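Local atomic coordinates of protein (alpha-2u-globulin) (Rattus norvegicus, PDB entry 2A2U), a protein that probably binds small hydrophobic molecules inside a lipocalin beta-barrel, among them a compound that induces hyaline droplets. Residues E151-L156 and D165-L170. Numbering follows the deposited sequence.
Sequences EKFAKL and DNIIDL
With chi1 of I167 at -54°, CG1 stands anti to the carbonyl carbon and CG2 anti to the backbone N, which lets two different branches meet A154 and F153, and chi2 of -177° extends CD1 onto the helix. I167 CD1 thus lies beside the backbone of A154, 3.7 Å from A154 O and 3.9 Å from A154 CA, with A154 CB 4.1 Å away. The other branch serves the aromatic ring: I167 CG2 stands 4.4 Å from F153 CE2, on an oblique approach that is a loose apolar contact. F153 reaches it because its CG is anti to its own backbone N (chi1 177°), which brings the end of the ring near the strand. No hydrogen bond links the two segments, and the summed buried surface is just 112 Å², more than half of it from I167; the evidence is therefore for a small van der Waals contact centred on one isoleucine. The CA atoms of A154 and I167 are 7.1 Å apart, the closest such pair between the segments, and the small side chain of A154 is consistent with this. In the fold, this is helix 147-158 of the lipocalin packed against the outside of its barrel. F153 also touches V42, M121, M136 and L138 on strands 36-44, 119-128 and 131-140, while strand 167-169 pairs antiparallel with strand 36-44, where V42 touches both F153 and I167.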
loop_
_atom_site.group_PDB
_atom_site.type_symbol
_atom_site.label_atom_id
_atom_site.label_comp_id
_atom_site.label_asym_id
_atom_site.label_seq_id
_atom_site.Cartn_x
_atom_site.Cartn_y
_atom_site.Cartn_z
ATOM N N GLU A 151 14.700 -33.509 -5.464
ATOM C CA GLU A 151 14.408 -34.612 -4.550
ATOM C C GLU A 151 14.427 -34.117 -3.117
ATOM O O GLU A 151 13.525 -34.422 -2.341
ATOM C CB GLU A 151 15.437 -35.726 -4.691
ATOM C CG GLU A 151 14.864 -37.068 -5.098
ATOM C CD GLU A 151 13.840 -37.619 -4.127
ATOM O OE1 GLU A 151 13.981 -37.432 -2.899
ATOM O OE2 GLU A 151 12.898 -38.277 -4.604
ATOM N N LYS A 152 15.489 -33.397 -2.763
ATOM C CA LYS A 152 15.656 -32.830 -1.430
ATOM C C LYS A 152 14.417 -32.012 -1.083
ATOM O O LYS A 152 13.927 -32.046 0.044
ATOM C CB LYS A 152 16.902 -31.936 -1.396
ATOM C CG LYS A 152 16.934 -30.928 -0.248
ATOM C CD LYS A 152 18.178 -30.047 -0.291
ATOM C CE LYS A 152 19.424 -30.842 0.066
ATOM N NZ LYS A 152 20.696 -30.051 0.054
ATOM N N PHE A 153 13.914 -31.282 -2.073
ATOM C CA PHE A 153 12.738 -30.456 -1.897
ATOM C C PHE A 153 11.511 -31.333 -1.716
ATOM O O PHE A 153 10.688 -31.070 -0.846
ATOM C CB PHE A 153 12.564 -29.517 -3.098
ATOM C CG PHE A 153 11.318 -28.678 -3.039
ATOM C CD1 PHE A 153 11.214 -27.615 -2.147
ATOM C CD2 PHE A 153 10.236 -28.969 -3.860
ATOM C CE1 PHE A 153 10.051 -26.862 -2.076
ATOM C CE2 PHE A 153 9.071 -28.218 -3.790
ATOM C CZ PHE A 153 8.980 -27.166 -2.895
ATOM N N ALA A 154 11.399 -32.378 -2.532
ATOM C CA ALA A 154 10.270 -33.302 -2.458
ATOM C C ALA A 154 10.176 -33.895 -1.059
ATOM O O ALA A 154 9.085 -34.123 -0.552
ATOM C CB ALA A 154 10.418 -34.407 -3.488
ATOM N N LYS A 155 11.330 -34.122 -0.439
ATOM C CA LYS A 155 11.394 -34.669 0.909
ATOM C C LYS A 155 10.906 -33.666 1.954
ATOM O O LYS A 155 10.088 -34.003 2.807
ATOM C CB LYS A 155 12.817 -35.126 1.236
ATOM C CG LYS A 155 13.226 -36.393 0.507
ATOM C CD LYS A 155 14.669 -36.760 0.804
ATOM C CE LYS A 155 15.053 -38.070 0.131
ATOM N NZ LYS A 155 16.517 -38.328 0.225
ATOM N N LEU A 156 11.404 -32.433 1.890
ATOM C CA LEU A 156 10.990 -31.402 2.836
ATOM C C LEU A 156 9.479 -31.210 2.788
ATOM O O LEU A 156 8.854 -30.971 3.810
ATOM C CB LEU A 156 11.680 -30.079 2.524
ATOM C CG LEU A 156 13.188 -30.016 2.695
ATOM C CD1 LEU A 156 13.685 -28.630 2.343
ATOM C CD2 LEU A 156 13.536 -30.346 4.115
ATOM N N ASP A 165 1.739 -36.188 -4.168
ATOM C CA ASP A 165 0.713 -35.973 -5.191
ATOM C C ASP A 165 0.406 -34.477 -5.344
ATOM O O ASP A 165 -0.191 -34.056 -6.337
ATOM C CB ASP A 165 -0.570 -36.741 -4.822
ATOM C CG ASP A 165 -1.601 -36.772 -5.952
ATOM O OD1 ASP A 165 -1.346 -36.248 -7.056
ATOM O OD2 ASP A 165 -2.687 -37.345 -5.744
ATOM N N ASN A 166 0.830 -33.671 -4.373
ATOM C CA ASN A 166 0.571 -32.239 -4.419
ATOM C C ASN A 166 1.795 -31.398 -4.737
ATOM O O ASN A 166 1.770 -30.175 -4.624
ATOM C CB ASN A 166 -0.093 -31.802 -3.124
ATOM C CG ASN A 166 -1.431 -32.476 -2.919
ATOM O OD1 ASN A 166 -2.248 -32.537 -3.834
ATOM N ND2 ASN A 166 -1.645 -33.026 -1.732
ATOM N N ILE A 167 2.866 -32.070 -5.143
ATOM C CA ILE A 167 4.106 -31.407 -5.518
ATOM C C ILE A 167 4.056 -31.260 -7.035
ATOM O O ILE A 167 3.979 -32.250 -7.745
ATOM C CB ILE A 167 5.328 -32.252 -5.114
ATOM C CG1 ILE A 167 5.247 -32.600 -3.627
ATOM C CG2 ILE A 167 6.597 -31.469 -5.335
ATOM C CD1 ILE A 167 6.441 -33.388 -3.097
ATOM N N ILE A 168 4.043 -30.029 -7.528
ATOM C CA ILE A 168 3.963 -29.777 -8.963
ATOM C C ILE A 168 5.235 -29.184 -9.551
ATOM O O ILE A 168 5.760 -28.204 -9.036
ATOM C CB ILE A 168 2.776 -28.849 -9.300
ATOM C CG1 ILE A 168 1.453 -29.517 -8.907
ATOM C CG2 ILE A 168 2.781 -28.508 -10.781
ATOM C CD1 ILE A 168 0.201 -28.684 -9.191
ATOM N N ASP A 169 5.738 -29.811 -10.613
ATOM C CA ASP A 169 6.946 -29.361 -11.302
ATOM C C ASP A 169 6.520 -28.423 -12.436
ATOM O O ASP A 169 6.023 -28.872 -13.474
ATOM C CB ASP A 169 7.714 -30.573 -11.853
ATOM C CG ASP A 169 9.061 -30.200 -12.478
ATOM O OD1 ASP A 169 9.327 -29.004 -12.716
ATOM O OD2 ASP A 169 9.867 -31.117 -12.738
ATOM N N LEU A 170 6.742 -27.126 -12.239
ATOM C CA LEU A 170 6.356 -26.119 -13.218
ATOM C C LEU A 170 7.271 -26.006 -14.427
ATOM O O LEU A 170 6.923 -25.310 -15.382
ATOM C CB LEU A 170 6.243 -24.744 -12.563
ATOM C CG LEU A 170 5.262 -24.524 -11.418
ATOM C CD1 LEU A 170 5.367 -23.089 -10.956
ATOM C CD2 LEU A 170 3.853 -24.823 -11.870
#